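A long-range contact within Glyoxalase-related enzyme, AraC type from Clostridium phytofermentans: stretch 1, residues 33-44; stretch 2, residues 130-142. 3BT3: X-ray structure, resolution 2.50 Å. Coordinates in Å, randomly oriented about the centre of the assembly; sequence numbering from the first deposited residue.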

# COMPACT_ATOMS: atom_id res chain seq x y z
N ASP A 33 -0.50 -18.51 5.89
CA ASP A 33 -0.18 -19.58 4.96
C ASP A 33 -1.22 -19.71 3.85
O ASP A 33 -0.86 -19.79 2.67
CB ASP A 33 -0.07 -20.90 5.71
CG ASP A 33 1.27 -21.05 6.40
OD1 ASP A 33 2.27 -21.28 5.70
OD2 ASP A 33 1.32 -20.93 7.65
N LYS A 34 -2.50 -19.71 4.22
CA LYS A 34 -3.56 -19.83 3.22
C LYS A 34 -3.54 -18.63 2.26
O LYS A 34 -3.77 -18.79 1.06
CB LYS A 34 -4.94 -19.96 3.89
CG LYS A 34 -6.10 -20.04 2.90
CD LYS A 34 -7.43 -20.41 3.57
CE LYS A 34 -8.04 -19.24 4.32
NZ LYS A 34 -8.51 -18.15 3.41
N THR A 35 -3.28 -17.44 2.80
CA THR A 35 -3.22 -16.22 2.01
C THR A 35 -2.07 -16.28 1.02
O THR A 35 -2.22 -15.95 -0.15
CB THR A 35 -3.04 -15.00 2.91
OG1 THR A 35 -4.20 -14.85 3.73
CG2 THR A 35 -2.83 -13.73 2.08
N VAL A 36 -0.92 -16.74 1.50
CA VAL A 36 0.26 -16.87 0.66
C VAL A 36 0.06 -17.91 -0.45
O VAL A 36 0.53 -17.73 -1.57
CB VAL A 36 1.49 -17.25 1.52
CG1 VAL A 36 2.60 -17.78 0.65
CG2 VAL A 36 1.97 -16.05 2.29
N LYS A 37 -0.63 -19.00 -0.13
CA LYS A 37 -0.87 -20.05 -1.11
C LYS A 37 -1.79 -19.53 -2.20
O LYS A 37 -1.65 -19.88 -3.37
CB LYS A 37 -1.49 -21.28 -0.45
CG LYS A 37 -0.47 -22.21 0.18
CD LYS A 37 -1.13 -23.31 1.01
CE LYS A 37 -0.12 -24.39 1.44
NZ LYS A 37 1.03 -23.86 2.23
N TRP A 38 -2.71 -18.66 -1.80
CA TRP A 38 -3.64 -18.08 -2.75
C TRP A 38 -2.88 -17.17 -3.72
O TRP A 38 -3.02 -17.29 -4.94
CB TRP A 38 -4.72 -17.29 -2.01
CG TRP A 38 -5.74 -16.73 -2.92
CD1 TRP A 38 -6.84 -17.38 -3.42
CD2 TRP A 38 -5.74 -15.43 -3.50
NE1 TRP A 38 -7.53 -16.56 -4.28
CE2 TRP A 38 -6.87 -15.35 -4.35
CE3 TRP A 38 -4.90 -14.32 -3.40
CZ2 TRP A 38 -7.17 -14.21 -5.10
CZ3 TRP A 38 -5.20 -13.18 -4.14
CH2 TRP A 38 -6.33 -13.13 -4.98
N PHE A 39 -2.05 -16.27 -3.17
CA PHE A 39 -1.29 -15.37 -4.01
C PHE A 39 -0.41 -16.16 -4.97
O PHE A 39 -0.13 -15.71 -6.08
CB PHE A 39 -0.40 -14.45 -3.16
CG PHE A 39 -1.06 -13.16 -2.78
CD1 PHE A 39 -1.79 -13.05 -1.61
CD2 PHE A 39 -0.94 -12.05 -3.61
CE1 PHE A 39 -2.40 -11.86 -1.27
CE2 PHE A 39 -1.54 -10.85 -3.28
CZ PHE A 39 -2.28 -10.75 -2.11
N GLU A 40 0.02 -17.34 -4.54
CA GLU A 40 0.87 -18.19 -5.38
C GLU A 40 0.07 -18.95 -6.44
O GLU A 40 0.39 -18.90 -7.63
CB GLU A 40 1.66 -19.19 -4.51
CG GLU A 40 2.87 -18.61 -3.78
CD GLU A 40 3.53 -19.59 -2.79
OE1 GLU A 40 4.62 -19.28 -2.26
OE2 GLU A 40 2.94 -20.67 -2.52
N GLU A 41 -0.97 -19.64 -6.01
CA GLU A 41 -1.77 -20.45 -6.92
C GLU A 41 -2.67 -19.70 -7.89
O GLU A 41 -2.87 -20.15 -9.01
CB GLU A 41 -2.63 -21.43 -6.13
CG GLU A 41 -1.83 -22.45 -5.34
CD GLU A 41 -2.71 -23.30 -4.45
OE1 GLU A 41 -3.71 -23.85 -4.97
OE2 GLU A 41 -2.40 -23.42 -3.24
N ILE A 42 -3.20 -18.56 -7.48
CA ILE A 42 -4.10 -17.82 -8.34
C ILE A 42 -3.48 -16.67 -9.12
O ILE A 42 -3.72 -16.53 -10.31
CB ILE A 42 -5.29 -17.28 -7.55
CG1 ILE A 42 -5.95 -18.41 -6.74
CG2 ILE A 42 -6.28 -16.62 -8.49
CD1 ILE A 42 -6.19 -19.69 -7.53
N LEU A 43 -2.67 -15.85 -8.45
CA LEU A 43 -2.06 -14.73 -9.14
C LEU A 43 -0.66 -15.02 -9.66
O LEU A 43 -0.09 -14.21 -10.40
CB LEU A 43 -2.01 -13.51 -8.22
CG LEU A 43 -3.35 -12.87 -7.84
CD1 LEU A 43 -3.08 -11.55 -7.12
CD2 LEU A 43 -4.21 -12.65 -9.09
N GLY A 44 -0.10 -16.16 -9.28
CA GLY A 44 1.24 -16.50 -9.74
C GLY A 44 2.34 -15.70 -9.06
O GLY A 44 3.42 -15.52 -9.63
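Stretch 2, residues 130-142: SITTTDGCILRFF

A β-hairpin packs across one side of a helix, with a polar cluster where its turn meets the start of stretch 1 and an apolar cluster where its strands meet the end, the indole of Trp-38 joining the two; together the stretches bury 502 Å², both sides summed.

The hairpin is defined by its backbone. Residues 130-132 form one strand, and Ile-138 to Phe-142 lie in the returning one. The two run antiparallel, as the reciprocal pair Ile-131 N to Leu-139 O and Leu-139 N to Ile-131 O shows, each bond 2.8 Å long. Nearer the loop, Thr-133 N donates to Cys-137 O at 2.9 Å. A type I turn then spans Thr-133 to Gly-136, with Gly-136 N bonded to Thr-133 O at 3.0 Å. The side chain of Thr-133 (chi1 p) braces this turn: its OG1 accepts from Asp-135 N at 3.1 Å and, weakly, from Cys-137 N at 3.3 Å. Gly-136 adopts phi/psi of 102/-16, angles at which a CB would be jammed against the preceding carbonyl oxygen.

The register gives the direction. Thr-35 CA lies 6.5 Å from Thr-134 CA, whereas Leu-43 CA lies 9.8 Å from Ile-131 CA. The first strand therefore runs opposite in sense to stretch 1, and the backbones are closer at the turn than at the strands, and there the side chains of Leu-43 and Ile-131 meet between them.

At the turn the contact is polar. Lys-34, in a t, t, p, p conformation, brings NZ to Thr-134 OG1 in a 2.8 Å hydrogen bond; the same NZ forms a long salt bridge with Asp-135 OD2 at 3.9 Å. Thr-35 OG1 donates to Asp-135 OD1 over just 2.6 Å. Although the CA-to-CB bond of Asp-135 points sideways, its carboxylate comes nearer to the helix and can thus meet both residues.

Trp-38 occupies the centre and has the largest covered area of any residue here, 91 Å². Its CA-to-CB bond points toward the hairpin, and chi1 of -177° (t) with chi2 of 83° sets the indole against the start of the turn. Thr-133 CA sits 3.8 Å from the centroid of the six-membered ring, only 21° off the ring normal, which identifies a CH-pi contact over the face. Thr-134 N lies over that same face, and Thr-134 CB is 3.6 Å from Trp-38 CD1. At the ring edge, Ile-131 CG2 approaches Trp-38 CZ2 to 4.0 Å and Leu-139 CD1 approaches Trp-38 CZ3 to 4.4 Å.

Beyond the indole the contact is apolar. Leu-43 (m, t) points toward the hairpin: its CD2 meets Ile-131 CD1 at 3.7 Å, while its CD1 lies 4.2 Å from Leu-139 CD1 and 4.0 Å from Phe-141 CZ. Phe-39 joins from a sideways CA-to-CB bond, its CZ reaching Leu-139 CD1 at 4.3 Å. Leu-139 CD1 thus touches three side chains of stretch 1.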

# COMPACT_ATOMS: atom_id res chain seq x y z
N SER A 130 -11.52 -6.22 -10.89
CA SER A 130 -11.14 -6.42 -9.50
C SER A 130 -11.25 -7.89 -9.13
O SER A 130 -12.05 -8.63 -9.70
CB SER A 130 -11.99 -5.53 -8.59
OG SER A 130 -13.37 -5.72 -8.81
N ILE A 131 -10.41 -8.31 -8.20
CA ILE A 131 -10.39 -9.70 -7.76
C ILE A 131 -10.65 -9.73 -6.27
O ILE A 131 -10.19 -8.86 -5.54
CB ILE A 131 -9.00 -10.33 -8.03
CG1 ILE A 131 -8.65 -10.14 -9.50
CG2 ILE A 131 -9.00 -11.81 -7.65
CD1 ILE A 131 -7.31 -10.72 -9.89
N THR A 132 -11.40 -10.73 -5.83
CA THR A 132 -11.68 -10.89 -4.41
C THR A 132 -10.70 -11.96 -3.95
O THR A 132 -10.62 -13.02 -4.57
CB THR A 132 -13.11 -11.39 -4.19
OG1 THR A 132 -14.04 -10.46 -4.75
CG2 THR A 132 -13.38 -11.56 -2.70
N THR A 133 -9.95 -11.68 -2.89
CA THR A 133 -8.97 -12.65 -2.40
C THR A 133 -9.62 -13.71 -1.54
O THR A 133 -10.80 -13.63 -1.23
CB THR A 133 -7.86 -11.99 -1.56
OG1 THR A 133 -8.40 -11.53 -0.31
CG2 THR A 133 -7.25 -10.84 -2.31
N THR A 134 -8.82 -14.70 -1.14
CA THR A 134 -9.31 -15.80 -0.30
C THR A 134 -9.71 -15.25 1.06
O THR A 134 -10.40 -15.91 1.82
CB THR A 134 -8.22 -16.89 -0.08
OG1 THR A 134 -8.80 -18.01 0.60
CG2 THR A 134 -7.07 -16.36 0.76
N ASP A 135 -9.26 -14.04 1.37
CA ASP A 135 -9.56 -13.42 2.65
C ASP A 135 -10.74 -12.46 2.58
O ASP A 135 -11.18 -11.94 3.59
CB ASP A 135 -8.32 -12.68 3.16
CG ASP A 135 -7.15 -13.61 3.39
OD1 ASP A 135 -6.08 -13.41 2.77
OD2 ASP A 135 -7.30 -14.54 4.20
N GLY A 136 -11.23 -12.21 1.37
CA GLY A 136 -12.35 -11.31 1.21
C GLY A 136 -12.05 -9.90 0.72
O GLY A 136 -12.97 -9.20 0.29
N CYS A 137 -10.79 -9.46 0.77
CA CYS A 137 -10.45 -8.11 0.32
C CYS A 137 -10.56 -8.03 -1.18
O CYS A 137 -10.53 -9.04 -1.89
CB CYS A 137 -9.01 -7.72 0.66
SG CYS A 137 -8.27 -8.52 2.04
N ILE A 138 -10.64 -6.79 -1.66
CA ILE A 138 -10.73 -6.50 -3.07
C ILE A 138 -9.41 -5.96 -3.60
O ILE A 138 -8.79 -5.08 -2.99
CB ILE A 138 -11.81 -5.43 -3.36
CG1 ILE A 138 -13.18 -5.90 -2.86
CG2 ILE A 138 -11.84 -5.11 -4.85
CD1 ILE A 138 -13.61 -7.26 -3.37
N LEU A 139 -8.97 -6.48 -4.74
CA LEU A 139 -7.75 -6.00 -5.37
C LEU A 139 -8.15 -5.46 -6.73
O LEU A 139 -8.75 -6.18 -7.54
CB LEU A 139 -6.74 -7.13 -5.56
CG LEU A 139 -6.18 -7.81 -4.32
CD1 LEU A 139 -5.10 -8.78 -4.73
CD2 LEU A 139 -5.63 -6.76 -3.36
N ARG A 140 -7.82 -4.20 -6.98
CA ARG A 140 -8.13 -3.58 -8.26
C ARG A 140 -6.90 -3.59 -9.17
O ARG A 140 -5.80 -3.22 -8.76
CB ARG A 140 -8.62 -2.15 -8.04
CG ARG A 140 -9.94 -2.07 -7.28
CD ARG A 140 -10.40 -0.64 -7.06
NE ARG A 140 -10.53 0.08 -8.32
CZ ARG A 140 -10.79 1.38 -8.41
NH1 ARG A 140 -10.96 2.12 -7.32
NH2 ARG A 140 -10.88 1.96 -9.61
N PHE A 141 -7.10 -4.03 -10.40
CA PHE A 141 -6.03 -4.08 -11.38
C PHE A 141 -6.43 -3.21 -12.56
O PHE A 141 -7.58 -3.26 -13.01
CB PHE A 141 -5.80 -5.52 -11.83
CG PHE A 141 -5.24 -6.42 -10.76
CD1 PHE A 141 -3.86 -6.49 -10.54
CD2 PHE A 141 -6.08 -7.18 -9.96
CE1 PHE A 141 -3.34 -7.31 -9.54
CE2 PHE A 141 -5.57 -8.00 -8.95
CZ PHE A 141 -4.20 -8.07 -8.75
N PHE A 142 -5.52 -2.39 -13.06
CA PHE A 142 -5.86 -1.56 -14.20
C PHE A 142 -4.71 -1.40 -15.16
O PHE A 142 -3.54 -1.56 -14.78
CB PHE A 142 -6.38 -0.18 -13.74
CG PHE A 142 -5.31 0.70 -13.15
CD1 PHE A 142 -4.52 1.50 -13.97
CD2 PHE A 142 -5.10 0.72 -11.78
CE1 PHE A 142 -3.51 2.30 -13.42
CE2 PHE A 142 -4.10 1.51 -11.22
CZ PHE A 142 -3.30 2.31 -12.05